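PDB 5NCR: tyrosine phosphatase from Orf virus, which removes phosphate groups as a homodimeric tyrosine phosphatase with triple substrate specificity, and probably helps the virus to block host interferon signalling. Local coordinates for residues 115-120 with 161-166; 16-21 with 150-155; 85-90 with 168-173. The protein carries 2 engineered substitutions. All coordinates share one frame; numbering follows the deposited sequence.

Contact 1: 115-120 with 161-166; sequences GVNRSG and FLENAN. With PO4 (phosphate ion), chain D; SO4 (sulfate ion), chain E.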
loop_
_atom_site.group_PDB
_atom_site.type_symbol
_atom_site.label_atom_id
_atom_site.label_comp_id
_atom_site.label_asym_id
_atom_site.label_seq_id
_atom_site.Cartn_x
_atom_site.Cartn_y
_atom_site.Cartn_z
ATOM N N GLY B 115 -16.665 18.704 -2.002
ATOM C CA GLY B 115 -16.006 18.138 -3.173
ATOM C C GLY B 115 -14.971 17.088 -2.779
ATOM O O GLY B 115 -13.954 16.915 -3.454
ATOM N N VAL B 116 -15.226 16.388 -1.674
ATOM C CA VAL B 116 -14.283 15.424 -1.114
ATOM C C VAL B 116 -14.788 13.982 -1.100
ATOM O O VAL B 116 -14.168 13.132 -1.740
ATOM C CB VAL B 116 -13.790 15.860 0.309
ATOM C CG1 VAL B 116 -12.886 14.792 0.950
ATOM C CG2 VAL B 116 -13.100 17.223 0.277
ATOM N N ASN B 117 -15.856 13.695 -0.330
ATOM C CA ASN B 117 -16.268 12.324 -0.081
ATOM C C ASN B 117 -17.332 11.719 -0.999
ATOM O O ASN B 117 -17.056 10.686 -1.584
ATOM C CB ASN B 117 -16.699 12.166 1.367
ATOM C CG ASN B 117 -15.573 12.414 2.327
ATOM O OD1 ASN B 117 -15.684 13.260 3.186
ATOM N ND2 ASN B 117 -14.469 11.721 2.224
ATOM N N ARG B 118 -18.525 12.314 -1.109
ATOM C CA ARG B 118 -19.589 11.733 -1.954
ATOM C C ARG B 118 -19.214 11.765 -3.430
ATOM O O ARG B 118 -19.174 10.712 -4.073
ATOM C CB ARG B 118 -20.952 12.385 -1.660
ATOM C CG ARG B 118 -21.379 12.161 -0.204
ATOM C CD ARG B 118 -22.450 13.099 0.268
ATOM N NE ARG B 118 -21.922 14.415 0.605
ATOM C CZ ARG B 118 -22.656 15.440 1.028
ATOM N NH1 ARG B 118 -23.965 15.305 1.191
ATOM N NH2 ARG B 118 -22.091 16.607 1.278
ATOM N N SER B 119 -18.816 12.943 -3.915
ATOM C CA SER B 119 -18.375 13.141 -5.291
ATOM C C SER B 119 -17.027 12.472 -5.529
ATOM O O SER B 119 -16.802 11.949 -6.623
ATOM C CB SER B 119 -18.326 14.624 -5.640
ATOM O OG SER B 119 -17.472 15.304 -4.735
ATOM N N GLY B 120 -16.141 12.516 -4.530
ATOM C CA GLY B 120 -14.849 11.849 -4.591
ATOM C C GLY B 120 -15.043 10.344 -4.796
ATOM O O GLY B 120 -14.369 9.747 -5.633
ATOM N N PHE B 161 -9.507 14.077 -0.448
ATOM C CA PHE B 161 -10.186 13.246 -1.430
ATOM C C PHE B 161 -10.541 11.918 -0.822
ATOM O O PHE B 161 -9.647 11.199 -0.385
ATOM C CB PHE B 161 -9.286 13.058 -2.686
ATOM C CG PHE B 161 -9.803 12.037 -3.683
ATOM C CD1 PHE B 161 -10.888 12.326 -4.499
ATOM C CD2 PHE B 161 -9.177 10.798 -3.822
ATOM C CE1 PHE B 161 -11.367 11.378 -5.419
ATOM C CE2 PHE B 161 -9.638 9.862 -4.756
ATOM C CZ PHE B 161 -10.742 10.146 -5.534
ATOM N N LEU B 162 -11.831 11.580 -0.799
ATOM C CA LEU B 162 -12.298 10.276 -0.338
ATOM C C LEU B 162 -11.720 9.863 1.028
ATOM O O LEU B 162 -11.114 8.802 1.187
ATOM C CB LEU B 162 -11.985 9.270 -1.456
ATOM C CG LEU B 162 -12.605 7.877 -1.426
ATOM C CD1 LEU B 162 -14.111 7.901 -1.173
ATOM C CD2 LEU B 162 -12.256 7.162 -2.696
ATOM N N GLU B 163 -11.877 10.752 1.997
ATOM C CA GLU B 163 -11.405 10.592 3.363
ATOM C C GLU B 163 -12.304 9.607 4.095
ATOM O O GLU B 163 -11.842 8.863 4.961
ATOM C CB GLU B 163 -11.365 11.971 4.079
ATOM C CG GLU B 163 -10.596 13.054 3.312
ATOM C CD GLU B 163 -9.138 12.744 3.049
ATOM O OE1 GLU B 163 -8.502 12.166 3.952
ATOM O OE2 GLU B 163 -8.639 13.042 1.940
ATOM N N ASN B 164 -13.591 9.590 3.724
ATOM C CA ASN B 164 -14.608 8.701 4.261
ATOM C C ASN B 164 -14.166 7.241 3.990
ATOM O O ASN B 164 -14.176 6.776 2.844
ATOM C CB ASN B 164 -15.960 9.006 3.601
ATOM C CG ASN B 164 -17.113 8.240 4.170
ATOM O OD1 ASN B 164 -17.044 7.050 4.408
ATOM N ND2 ASN B 164 -18.211 8.905 4.404
ATOM N N ALA B 165 -13.719 6.563 5.066
ATOM C CA ALA B 165 -13.233 5.181 5.061
ATOM C C ALA B 165 -14.326 4.193 4.655
ATOM O O ALA B 165 -14.029 3.243 3.958
ATOM C CB ALA B 165 -12.680 4.821 6.422
ATOM N N ASN B 166 -15.596 4.456 5.024
ATOM C CA ASN B 166 -16.763 3.639 4.672
ATOM C C ASN B 166 -16.923 3.539 3.146
ATOM O O ASN B 166 -17.043 2.436 2.603
ATOM C CB ASN B 166 -18.041 4.195 5.350
ATOM C CG ASN B 166 -19.380 3.775 4.756
ATOM O OD1 ASN B 166 -20.255 4.611 4.472
ATOM N ND2 ASN B 166 -19.592 2.485 4.588
HETATM P P PO4 D . -18.341 15.941 0.654
HETATM O O1 PO4 D . -19.236 17.007 1.436
HETATM O O2 PO4 D . -17.099 15.502 1.552
HETATM O O3 PO4 D . -17.813 16.560 -0.719
HETATM O O4 PO4 D . -19.156 14.721 0.316
HETATM S S SO4 E . -25.507 18.088 2.719
HETATM O O1 SO4 E . -26.141 17.865 4.033
HETATM O O2 SO4 E . -25.767 19.466 2.275
HETATM O O3 SO4 E . -24.055 17.857 2.877
HETATM O O4 SO4 E . -26.065 17.157 1.729
#
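Val116 O accepts the backbone N-H of Leu162 at 3.0 Å. The bond is nearly straight, but Leu162 N stands above the carbonyl plane of Val116, 53° out of it. It fixes 161-166 against the loop leading into helix 118-134. A second polar link lies within 161-166. Phe161 N donates to Glu163 OE2 at 2.7 Å, on the anti lone pair of that oxygen. OE2 has a further partner on helix 140-158.

Segment 115-120 belongs to the phosphate-binding loop of the cysteine phosphatases, the P-loop with the HCX5R signature. Ser112 stands at the cysteine position of that signature, probably as one of the engineered substitutions, and also bonds the phosphate ion. Backbone N-H groups converge on the ion: Val116 N lies 2.8 Å from O3, Asn117 N reaches O2, and Arg118 N reaches O4. The guanidinium adds two more bonds and has the phosphorus near its plane, at the edge. Arg118 NE meets phosphate O4 at 2.8 Å and 177°, while NH2 reaches O1. A bend in the chain (chi3 -79°) sets NE on the phosphate side. NH1 and NH2 also hold the sulfate ion. Both anions probably come from the crystallisation liquor.

Several side-chain contacts are van der Waals. The side chains of Val116 and Glu163 cross obliquely, with CG1 3.7 Å from CG. Phe161 CE1 approaches Gly120 O to 3.4 Å, in an oblique approach to the ring. Gly120 has no side chain, and Phe161 CE1 comes within 3.6 Å of its CA. Leu162 CB sits over the centre of the Phe161 ring. Asn117 CG packs 3.7 Å from Asn164 CB, the two side chains crossing at about a right angle.

The Asn164 amide is hydrogen-bonded through ND2 to Asp81.

Contact 2: 16-21 with 150-155; sequences TRAGPP and TYYEIR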
loop_
_atom_site.group_PDB
_atom_site.type_symbol
_atom_site.label_atom_id
_atom_site.label_comp_id
_atom_site.label_asym_id
_atom_site.label_seq_id
_atom_site.Cartn_x
_atom_site.Cartn_y
_atom_site.Cartn_z
ATOM N N THR B 16 -4.547 3.583 2.072
ATOM C CA THR B 16 -5.184 4.822 1.624
ATOM C C THR B 16 -5.714 5.706 2.779
ATOM O O THR B 16 -6.388 6.721 2.514
ATOM C CB THR B 16 -6.254 4.505 0.575
ATOM O OG1 THR B 16 -7.208 3.583 1.096
ATOM C CG2 THR B 16 -5.670 3.986 -0.726
ATOM N N ARG B 17 -5.413 5.331 4.041
ATOM C CA ARG B 17 -5.710 6.127 5.233
ATOM C C ARG B 17 -4.549 7.152 5.279
ATOM O O ARG B 17 -3.467 6.881 5.796
ATOM C CB ARG B 17 -5.740 5.247 6.492
ATOM C CG ARG B 17 -6.226 5.954 7.742
ATOM C CD ARG B 17 -6.342 4.994 8.900
ATOM N NE ARG B 17 -6.935 5.643 10.071
ATOM C CZ ARG B 17 -6.525 5.462 11.324
ATOM N NH1 ARG B 17 -5.503 4.655 11.587
ATOM N NH2 ARG B 17 -7.132 6.090 12.322
ATOM N N ALA B 18 -4.761 8.280 4.609
ATOM C CA ALA B 18 -3.768 9.321 4.405
ATOM C C ALA B 18 -3.649 10.338 5.554
ATOM O O ALA B 18 -2.772 11.215 5.524
ATOM C CB ALA B 18 -4.034 10.022 3.084
ATOM N N GLY B 19 -4.503 10.190 6.564
ATOM C CA GLY B 19 -4.517 11.100 7.700
ATOM C C GLY B 19 -5.273 12.371 7.349
ATOM O O GLY B 19 -5.959 12.426 6.321
ATOM N N PRO B 20 -5.136 13.437 8.164
ATOM C CA PRO B 20 -5.880 14.684 7.879
ATOM C C PRO B 20 -5.430 15.428 6.622
ATOM O O PRO B 20 -4.237 15.480 6.341
ATOM C CB PRO B 20 -5.633 15.547 9.117
ATOM C CG PRO B 20 -4.440 14.992 9.734
ATOM C CD PRO B 20 -4.368 13.536 9.419
ATOM N N PRO B 21 -6.368 16.039 5.872
ATOM C CA PRO B 21 -5.973 16.815 4.685
ATOM C C PRO B 21 -5.092 17.999 5.070
ATOM O O PRO B 21 -5.328 18.632 6.105
ATOM C CB PRO B 21 -7.311 17.307 4.128
ATOM C CG PRO B 21 -8.352 16.467 4.773
ATOM C CD PRO B 21 -7.832 16.105 6.093
ATOM N N THR B 150 -3.797 5.728 -7.954
ATOM C CA THR B 150 -4.831 6.650 -8.410
ATOM C C THR B 150 -5.388 7.479 -7.254
ATOM O O THR B 150 -5.611 8.667 -7.420
ATOM C CB THR B 150 -5.925 5.876 -9.161
ATOM O OG1 THR B 150 -5.282 5.137 -10.199
ATOM C CG2 THR B 150 -6.990 6.775 -9.744
ATOM N N TYR B 151 -5.609 6.841 -6.100
ATOM C CA TYR B 151 -6.107 7.500 -4.902
ATOM C C TYR B 151 -5.134 8.637 -4.490
ATOM O O TYR B 151 -5.579 9.756 -4.227
ATOM C CB TYR B 151 -6.251 6.488 -3.748
ATOM C CG TYR B 151 -6.693 7.188 -2.490
ATOM C CD1 TYR B 151 -8.015 7.576 -2.320
ATOM C CD2 TYR B 151 -5.766 7.580 -1.528
ATOM C CE1 TYR B 151 -8.415 8.305 -1.204
ATOM C CE2 TYR B 151 -6.156 8.302 -0.404
ATOM C CZ TYR B 151 -7.478 8.672 -0.255
ATOM O OH TYR B 151 -7.881 9.364 0.855
ATOM N N TYR B 152 -3.832 8.322 -4.404
ATOM C CA TYR B 152 -2.804 9.298 -4.005
ATOM C C TYR B 152 -2.550 10.337 -5.088
ATOM O O TYR B 152 -2.274 11.481 -4.767
ATOM C CB TYR B 152 -1.531 8.617 -3.519
ATOM C CG TYR B 152 -1.692 8.185 -2.076
ATOM C CD1 TYR B 152 -1.823 9.126 -1.056
ATOM C CD2 TYR B 152 -1.790 6.841 -1.736
ATOM C CE1 TYR B 152 -2.042 8.742 0.264
ATOM C CE2 TYR B 152 -1.995 6.444 -0.415
ATOM C CZ TYR B 152 -2.112 7.403 0.587
ATOM O OH TYR B 152 -2.363 7.067 1.894
ATOM N N GLU B 153 -2.753 9.960 -6.363
ATOM C CA GLU B 153 -2.593 10.886 -7.485
ATOM C C GLU B 153 -3.665 11.989 -7.417
ATOM O O GLU B 153 -3.323 13.178 -7.494
ATOM C CB GLU B 153 -2.661 10.102 -8.801
ATOM C CG GLU B 153 -2.305 10.867 -10.067
ATOM C CD GLU B 153 -1.954 9.946 -11.230
ATOM O OE1 GLU B 153 -2.464 10.192 -12.348
ATOM O OE2 GLU B 153 -1.189 8.971 -11.023
ATOM N N ILE B 154 -4.946 11.611 -7.211
ATOM C CA ILE B 154 -6.065 12.556 -7.127
ATOM C C ILE B 154 -5.971 13.353 -5.831
ATOM O O ILE B 154 -6.164 14.571 -5.864
ATOM C CB ILE B 154 -7.465 11.868 -7.344
ATOM C CG1 ILE B 154 -7.516 11.206 -8.738
ATOM C CG2 ILE B 154 -8.621 12.914 -7.168
ATOM C CD1 ILE B 154 -8.649 10.176 -8.950
ATOM N N ARG B 155 -5.642 12.682 -4.707
ATOM C CA ARG B 155 -5.492 13.360 -3.418
ATOM C C ARG B 155 -4.360 14.400 -3.465
ATOM O O ARG B 155 -4.467 15.435 -2.816
ATOM C CB ARG B 155 -5.248 12.384 -2.266
ATOM C CG ARG B 155 -5.662 12.929 -0.917
ATOM C CD ARG B 155 -5.439 11.900 0.160
ATOM N NE ARG B 155 -5.926 12.356 1.464
ATOM C CZ ARG B 155 -5.202 13.036 2.352
ATOM N NH1 ARG B 155 -3.936 13.344 2.091
ATOM N NH2 ARG B 155 -5.732 13.389 3.520
HETATM O O HOH W 1 -7.655 9.083 3.646
#
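Thr16 CB lies over one face of the Tyr151 ring in a CH-pi contact. It is 4.0 Å from the ring centroid and offset toward the rim. Thr16 CG2 adds to this, 3.7 Å from Tyr151 CD2. Ala18 CB makes the other close approach. It sits over the centre of the Arg155 guanidinium, 3.3 Å from CZ. The same methyl lies 3.7 Å from Tyr152 CE1, so it touches both the guanidinium and the Tyr152 ring. Gly19 O is 3.0 Å from Arg155 NH2, but the angle is too poor for a hydrogen bond. Pro20 C is at the edge of the guanidinium, near its plane.

One water joins the two segments. It accepts from Ala18 N at 3.2 Å and is hydrogen-bonded to Tyr151 OH at 2.8 Å.

The next shell holds these groups in place. Arg155 runs extended from CG to NE, with CG anti to the backbone N (chi1 -156°). Its NE forms a salt bridge with Glu163. Thr16 OG1 takes the crowded position between N and the carbonyl carbon (chi1 56°), hydrogen-bonded to Leu12 O. Tyr152 OH is bonded to Cys15 O, and Tyr151 CD2 lies over the Tyr152 ring. Cys15 forms the interchain disulfide seen in this protein. Arg14 of the second subunit makes a cation-pi contact with Tyr152, so Tyr152 takes part in the dimer interface. The loop that leads from helix 7-15 to strand 29-30 is thus laid on helix 140-158, with Arg168 of helix 165-177 against both Arg17 and Tyr151.

Contact 3: 85-90 with 168-173; sequences TNIASI and RYQLIK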
loop_
_atom_site.group_PDB
_atom_site.type_symbol
_atom_site.label_atom_id
_atom_site.label_comp_id
_atom_site.label_asym_id
_atom_site.label_seq_id
_atom_site.Cartn_x
_atom_site.Cartn_y
_atom_site.Cartn_z
ATOM N N THR B 85 -23.617 4.857 5.263
ATOM C CA THR B 85 -24.198 5.017 3.928
ATOM C C THR B 85 -23.666 3.962 2.932
ATOM O O THR B 85 -22.467 3.722 2.846
ATOM C CB THR B 85 -24.034 6.460 3.460
ATOM O OG1 THR B 85 -24.960 7.256 4.188
ATOM C CG2 THR B 85 -24.316 6.652 1.999
ATOM N N ASN B 86 -24.632 3.325 2.230
ATOM C CA ASN B 86 -24.460 2.320 1.191
ATOM C C ASN B 86 -24.360 2.978 -0.204
ATOM O O ASN B 86 -25.268 3.678 -0.645
ATOM C CB ASN B 86 -25.626 1.315 1.235
ATOM C CG ASN B 86 -25.471 0.129 0.310
ATOM O OD1 ASN B 86 -24.372 -0.218 -0.117
ATOM N ND2 ASN B 86 -26.572 -0.529 -0.018
ATOM N N ILE B 87 -23.249 2.736 -0.885
ATOM C CA ILE B 87 -22.971 3.261 -2.230
ATOM C C ILE B 87 -22.779 2.130 -3.254
ATOM O O ILE B 87 -22.586 2.408 -4.442
ATOM C CB ILE B 87 -21.795 4.288 -2.248
ATOM C CG1 ILE B 87 -20.470 3.669 -1.718
ATOM C CG2 ILE B 87 -22.178 5.563 -1.517
ATOM C CD1 ILE B 87 -19.201 4.199 -2.347
ATOM N N ALA B 88 -22.822 0.866 -2.776
ATOM C CA ALA B 88 -22.671 -0.364 -3.566
ATOM C C ALA B 88 -23.710 -0.500 -4.670
ATOM O O ALA B 88 -23.371 -1.033 -5.717
ATOM C CB ALA B 88 -22.705 -1.592 -2.668
ATOM N N SER B 89 -24.961 -0.033 -4.473
ATOM C CA SER B 89 -25.923 -0.126 -5.593
ATOM C C SER B 89 -25.962 1.163 -6.455
ATOM O O SER B 89 -26.287 1.099 -7.642
ATOM C CB SER B 89 -27.305 -0.572 -5.131
ATOM O OG SER B 89 -27.849 0.287 -4.148
ATOM N N ILE B 90 -25.529 2.301 -5.905
ATOM C CA ILE B 90 -25.455 3.570 -6.651
ATOM C C ILE B 90 -24.263 3.553 -7.640
ATOM O O ILE B 90 -24.386 4.016 -8.783
ATOM C CB ILE B 90 -25.334 4.755 -5.652
ATOM C CG1 ILE B 90 -26.678 5.052 -4.968
ATOM C CG2 ILE B 90 -24.726 6.032 -6.287
ATOM C CD1 ILE B 90 -26.524 5.768 -3.599
ATOM N N ARG B 168 -14.572 4.506 0.862
ATOM C CA ARG B 168 -13.321 4.009 0.296
ATOM C C ARG B 168 -13.282 2.486 0.387
ATOM O O ARG B 168 -12.871 1.857 -0.573
ATOM C CB ARG B 168 -12.110 4.651 0.978
ATOM C CG ARG B 168 -10.883 4.786 0.063
ATOM C CD ARG B 168 -9.812 5.706 0.646
ATOM N NE ARG B 168 -9.299 5.193 1.907
ATOM C CZ ARG B 168 -9.583 5.688 3.101
ATOM N NH1 ARG B 168 -10.380 6.741 3.217
ATOM N NH2 ARG B 168 -9.060 5.144 4.190
ATOM N N TYR B 169 -13.755 1.897 1.503
ATOM C CA TYR B 169 -13.781 0.451 1.672
ATOM C C TYR B 169 -14.766 -0.158 0.663
ATOM O O TYR B 169 -14.422 -1.132 -0.005
ATOM C CB TYR B 169 -14.173 0.058 3.115
ATOM C CG TYR B 169 -14.272 -1.440 3.334
ATOM C CD1 TYR B 169 -13.130 -2.215 3.521
ATOM C CD2 TYR B 169 -15.509 -2.077 3.365
ATOM C CE1 TYR B 169 -13.216 -3.591 3.747
ATOM C CE2 TYR B 169 -15.607 -3.452 3.588
ATOM C CZ TYR B 169 -14.457 -4.207 3.772
ATOM O OH TYR B 169 -14.546 -5.562 4.001
ATOM N N GLN B 170 -15.978 0.436 0.523
ATOM C CA GLN B 170 -16.982 -0.050 -0.434
ATOM C C GLN B 170 -16.438 -0.032 -1.881
ATOM O O GLN B 170 -16.716 -0.948 -2.644
ATOM C CB GLN B 170 -18.274 0.754 -0.352
ATOM C CG GLN B 170 -19.060 0.489 0.925
ATOM C CD GLN B 170 -20.336 1.296 0.912
ATOM O OE1 GLN B 170 -21.305 0.970 0.235
ATOM N NE2 GLN B 170 -20.377 2.360 1.652
ATOM N N LEU B 171 -15.650 0.987 -2.227
ATOM C CA LEU B 171 -15.004 1.114 -3.541
ATOM C C LEU B 171 -13.907 0.065 -3.716
ATOM O O LEU B 171 -13.806 -0.548 -4.773
ATOM C CB LEU B 171 -14.445 2.531 -3.740
ATOM C CG LEU B 171 -15.487 3.648 -3.896
ATOM C CD1 LEU B 171 -14.853 4.992 -3.738
ATOM C CD2 LEU B 171 -16.163 3.596 -5.243
ATOM N N ILE B 172 -13.114 -0.174 -2.668
ATOM C CA ILE B 172 -12.080 -1.227 -2.682
ATOM C C ILE B 172 -12.772 -2.559 -2.946
ATOM O O ILE B 172 -12.355 -3.266 -3.844
ATOM C CB ILE B 172 -11.198 -1.221 -1.411
ATOM C CG1 ILE B 172 -10.327 0.062 -1.365
ATOM C CG2 ILE B 172 -10.320 -2.507 -1.292
ATOM C CD1 ILE B 172 -9.808 0.455 0.007
ATOM N N LYS B 173 -13.841 -2.877 -2.201
ATOM C CA LYS B 173 -14.594 -4.142 -2.353
ATOM C C LYS B 173 -15.091 -4.342 -3.781
ATOM O O LYS B 173 -14.893 -5.400 -4.377
ATOM C CB LYS B 173 -15.801 -4.208 -1.403
ATOM C CG LYS B 173 -15.488 -4.442 0.066
ATOM C CD LYS B 173 -14.961 -5.823 0.413
ATOM C CE LYS B 173 -16.015 -6.891 0.635
ATOM N NZ LYS B 173 -15.378 -8.160 1.074
#
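Ala88 and Gln170 bring their CA atoms to 6.5 Å where the loop that leads into helix 90-103 passes helix 165-177. The side chain of Gln170 carries most of the contact. Its CG is anti to the carbonyl carbon (chi1 -71°), and the chain is extended beyond CG. The amide therefore reaches out from the helix to the loop backbone.

Both ends of that amide are used. Gln170 NE2 donates to Thr85 O at 2.8 Å, in the plane of the carbonyl. Gln170 OE1 accepts from Ile87 N at 2.9 Å, in an almost straight bond of 175°. The donor is tilted 23° from the carbonyl plane of Gln170. Together the two bonds bracket Asn86 and fix the rotation of the amide. Ala88 N adds a weak bond to OE1 at 3.4 Å.

The loop also shapes itself here. Asn86 OD1 accepts Ala88 N at 3.3 Å, which makes an Asx turn. OD1 and Gln170 OE1 thus lie near one N-H, 3.3 Å apart, and as two acceptors they do not bond each other.

Segment 85-90 follows Asp81 and Asp82 in the connection between strand 73-76 and helix 90-103. In dual-specificity phosphatases this connection usually carries the general-acid aspartate. Thr85 OG1 is hydrogen-bonded to Asp82, and Phe167 touches both Thr85 and Ile87.

An apolar contact accompanies the polar bonds. Ile87 CG1 packs against the Gln170 amide, 3.5 Å from CD. Ile87 CD1 goes on to Leu171 CG at 4.1 Å, and these two side chains cross at about a right angle. Leu171 also packs on Leu162 and on Phe147 of helix 140-158.

From the N terminus, 16-21 comes first and meets 150-155, closing the long loop of contact 2. Inside that loop 85-90 opens contact 3, and 115-120 then opens contact 1. Contact 2 closes before either, so it crosses both. Contact 1 closes at 161-166 and contact 3 at 168-173, so contact 1 lies wholly within the span of contact 3. The three pin the N-terminal loop, the loop before helix 90-103 and the phosphate-binding loop to the last two helices, 140-158 and 165-177, and their connection. Arg168, in the helical segment of contact 3, makes probable hydrogen bonds to Leu162 O of contact 1 and Thr16 OG1 of contact 2.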